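Local coordinates for uncharacterized protein YacP (Bacillus subtilis, PDB 5MQ8) that acts as an endoribonuclease, also called Rae1, that takes part in ribosome-dependent mRNA decay, at residues D7-I12 / N24-A29. Sequence-based numbering, arbitrary orientation.
Sequences DGYNMI and NSFEEA
Tyr9 and Ile12, one helical turn apart, meet Phe26 and Ala29 across two short segments whose own axes, taken over 8-12 and 24-29, lie 10.9 Å apart at closest approach and cross at 73°. The backbones come nearest where the CA atoms of Ile12 and Ala29 stand 6.1 Å apart, close enough for small and branched side chains to fill the gap. Asn24 to Phe26 have left-handed backbone angles, and right-handed helical angles set in at Glu27.

Ile12 reaches across with both branches. With CG1 beside the backbone N, CG2 is turned anti to that N, which sets this methyl against both partners: it lies 3.4 Å from CD1 of Phe26, approaching the ring obliquely, and 3.7 Å from CB of Ala29. The other branch runs past the same alanine, with Ile12 CG1 3.9 Å from Ala29 CB and CD1 also lying against that residue. Phe26, its CG anti to the carbonyl carbon (chi1 -63°), has a side chain that leaves the backbone toward helix 8-14. Tyr9 joins it in an offset edge-to-face pair, the tyrosine giving the edge, with centroids 5.9 Å apart and planes at 82°. Tyr9 CE1 nears the CE2 side of the Phe26 ring rather than its centre, the two atoms being 4.0 Å apart, while Leu56 also touches the tyrosine.

The first helix starts directly from strand 3-7 of the parallel sheet. Asp7 is its N-cap: OD1 accepts a weak bond from Asn10 N at 3.3 Å, and OD2 is hydrogen-bonded to Thr102.

In this YacP-like NYN domain, of the PIN clan, the contact joins the helix that follows strand 3-7 to helix 23-44. The chemistry divides accordingly: a weak capping bond and the link to Thr102 help to hold the start of helix 8-14, whereas apolar and aromatic contacts join it to its neighbour, in packing that is buried at Ile12 and Ala29 and more open at the two rings.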
loop_
_atom_site.group_PDB
_atom_site.type_symbol
_atom_site.label_atom_id
_atom_site.label_comp_id
_atom_site.label_asym_id
_atom_site.label_seq_id
_atom_site.Cartn_x
_atom_site.Cartn_y
_atom_site.Cartn_z
ATOM N N ASP A 7 1.846 -8.729 26.072
ATOM C CA ASP A 7 0.893 -9.774 26.425
ATOM C C ASP A 7 -0.152 -9.693 25.308
ATOM O O ASP A 7 -1.073 -8.867 25.363
ATOM C CB ASP A 7 0.280 -9.490 27.812
ATOM C CG ASP A 7 -0.776 -10.464 28.337
ATOM O OD1 ASP A 7 -1.262 -11.310 27.547
ATOM O OD2 ASP A 7 -1.179 -10.319 29.514
ATOM N N GLY A 8 0.072 -10.503 24.275
ATOM C CA GLY A 8 -0.729 -10.566 23.061
ATOM C C GLY A 8 -2.221 -10.747 23.254
ATOM O O GLY A 8 -3.009 -9.980 22.695
ATOM N N TYR A 9 -2.616 -11.770 24.031
ATOM C CA TYR A 9 -4.034 -12.053 24.313
ATOM C C TYR A 9 -4.709 -10.876 25.027
ATOM O O TYR A 9 -5.839 -10.531 24.690
ATOM C CB TYR A 9 -4.205 -13.360 25.128
ATOM C CG TYR A 9 -5.654 -13.683 25.422
ATOM C CD1 TYR A 9 -6.514 -14.110 24.411
ATOM C CD2 TYR A 9 -6.191 -13.480 26.692
ATOM C CE1 TYR A 9 -7.862 -14.377 24.667
ATOM C CE2 TYR A 9 -7.541 -13.732 26.958
ATOM C CZ TYR A 9 -8.366 -14.196 25.944
ATOM O OH TYR A 9 -9.686 -14.474 26.204
ATOM N N ASN A 10 -4.012 -10.259 25.990
ATOM C CA ASN A 10 -4.534 -9.113 26.718
ATOM C C ASN A 10 -4.842 -7.934 25.803
ATOM O O ASN A 10 -5.879 -7.291 25.998
ATOM C CB ASN A 10 -3.596 -8.686 27.838
ATOM C CG ASN A 10 -4.201 -7.662 28.766
ATOM O OD1 ASN A 10 -3.825 -6.485 28.763
ATOM N ND2 ASN A 10 -5.166 -8.090 29.568
ATOM N N MET A 11 -3.952 -7.647 24.809
ATOM C CA MET A 11 -4.155 -6.549 23.847
ATOM C C MET A 11 -5.383 -6.825 23.030
ATOM O O MET A 11 -6.217 -5.938 22.870
ATOM C CB MET A 11 -2.930 -6.335 22.920
ATOM C CG MET A 11 -1.657 -5.921 23.635
ATOM S SD MET A 11 -1.784 -4.505 24.767
ATOM C CE MET A 11 -1.644 -5.326 26.340
ATOM N N ILE A 12 -5.505 -8.063 22.538
ATOM C CA ILE A 12 -6.621 -8.542 21.721
ATOM C C ILE A 12 -7.973 -8.270 22.407
ATOM O O ILE A 12 -8.850 -7.689 21.785
ATOM C CB ILE A 12 -6.427 -10.025 21.306
ATOM C CG1 ILE A 12 -5.354 -10.148 20.200
ATOM C CG2 ILE A 12 -7.761 -10.659 20.856
ATOM C CD1 ILE A 12 -4.916 -11.597 19.829
ATOM N N ASN A 24 -11.661 -18.555 14.673
ATOM C CA ASN A 24 -10.524 -19.483 14.642
ATOM C C ASN A 24 -9.425 -19.101 15.672
ATOM O O ASN A 24 -8.259 -18.925 15.310
ATOM C CB ASN A 24 -9.984 -19.629 13.200
ATOM C CG ASN A 24 -8.974 -20.744 12.952
ATOM O OD1 ASN A 24 -8.203 -20.691 11.999
ATOM N ND2 ASN A 24 -8.946 -21.790 13.781
ATOM N N SER A 25 -9.834 -18.953 16.958
ATOM C CA SER A 25 -8.988 -18.600 18.110
ATOM C C SER A 25 -8.228 -17.253 17.914
ATOM O O SER A 25 -7.000 -17.173 18.069
ATOM C CB SER A 25 -8.050 -19.750 18.487
ATOM O OG SER A 25 -8.768 -20.884 18.946
ATOM N N PHE A 26 -9.001 -16.197 17.570
ATOM C CA PHE A 26 -8.550 -14.817 17.353
ATOM C C PHE A 26 -7.451 -14.683 16.279
ATOM O O PHE A 26 -6.547 -13.865 16.432
ATOM C CB PHE A 26 -8.120 -14.176 18.691
ATOM C CG PHE A 26 -9.214 -14.048 19.721
ATOM C CD1 PHE A 26 -10.032 -12.921 19.755
ATOM C CD2 PHE A 26 -9.400 -15.032 20.690
ATOM C CE1 PHE A 26 -11.022 -12.783 20.735
ATOM C CE2 PHE A 26 -10.405 -14.901 21.658
ATOM C CZ PHE A 26 -11.205 -13.777 21.675
ATOM N N GLU A 27 -7.547 -15.482 15.192
ATOM C CA GLU A 27 -6.573 -15.521 14.095
ATOM C C GLU A 27 -6.372 -14.159 13.434
ATOM O O GLU A 27 -5.232 -13.760 13.203
ATOM C CB GLU A 27 -6.953 -16.585 13.061
ATOM C CG GLU A 27 -5.910 -16.771 11.970
ATOM C CD GLU A 27 -6.243 -17.765 10.876
ATOM O OE1 GLU A 27 -7.439 -17.898 10.525
ATOM O OE2 GLU A 27 -5.295 -18.377 10.332
ATOM N N GLU A 28 -7.478 -13.453 13.139
ATOM C CA GLU A 28 -7.447 -12.134 12.533
ATOM C C GLU A 28 -6.919 -11.100 13.525
ATOM O O GLU A 28 -6.090 -10.272 13.142
ATOM C CB GLU A 28 -8.819 -11.742 11.969
ATOM C CG GLU A 28 -9.073 -12.374 10.613
ATOM C CD GLU A 28 -10.445 -12.197 9.989
ATOM O OE1 GLU A 28 -11.121 -11.178 10.264
ATOM O OE2 GLU A 28 -10.834 -13.081 9.193
ATOM N N ALA A 29 -7.350 -11.179 14.800
ATOM C CA ALA A 29 -6.895 -10.251 15.840
ATOM C C ALA A 29 -5.372 -10.357 16.068
ATOM O O ALA A 29 -4.696 -9.336 16.209
ATOM C CB ALA A 29 -7.653 -10.495 17.131
#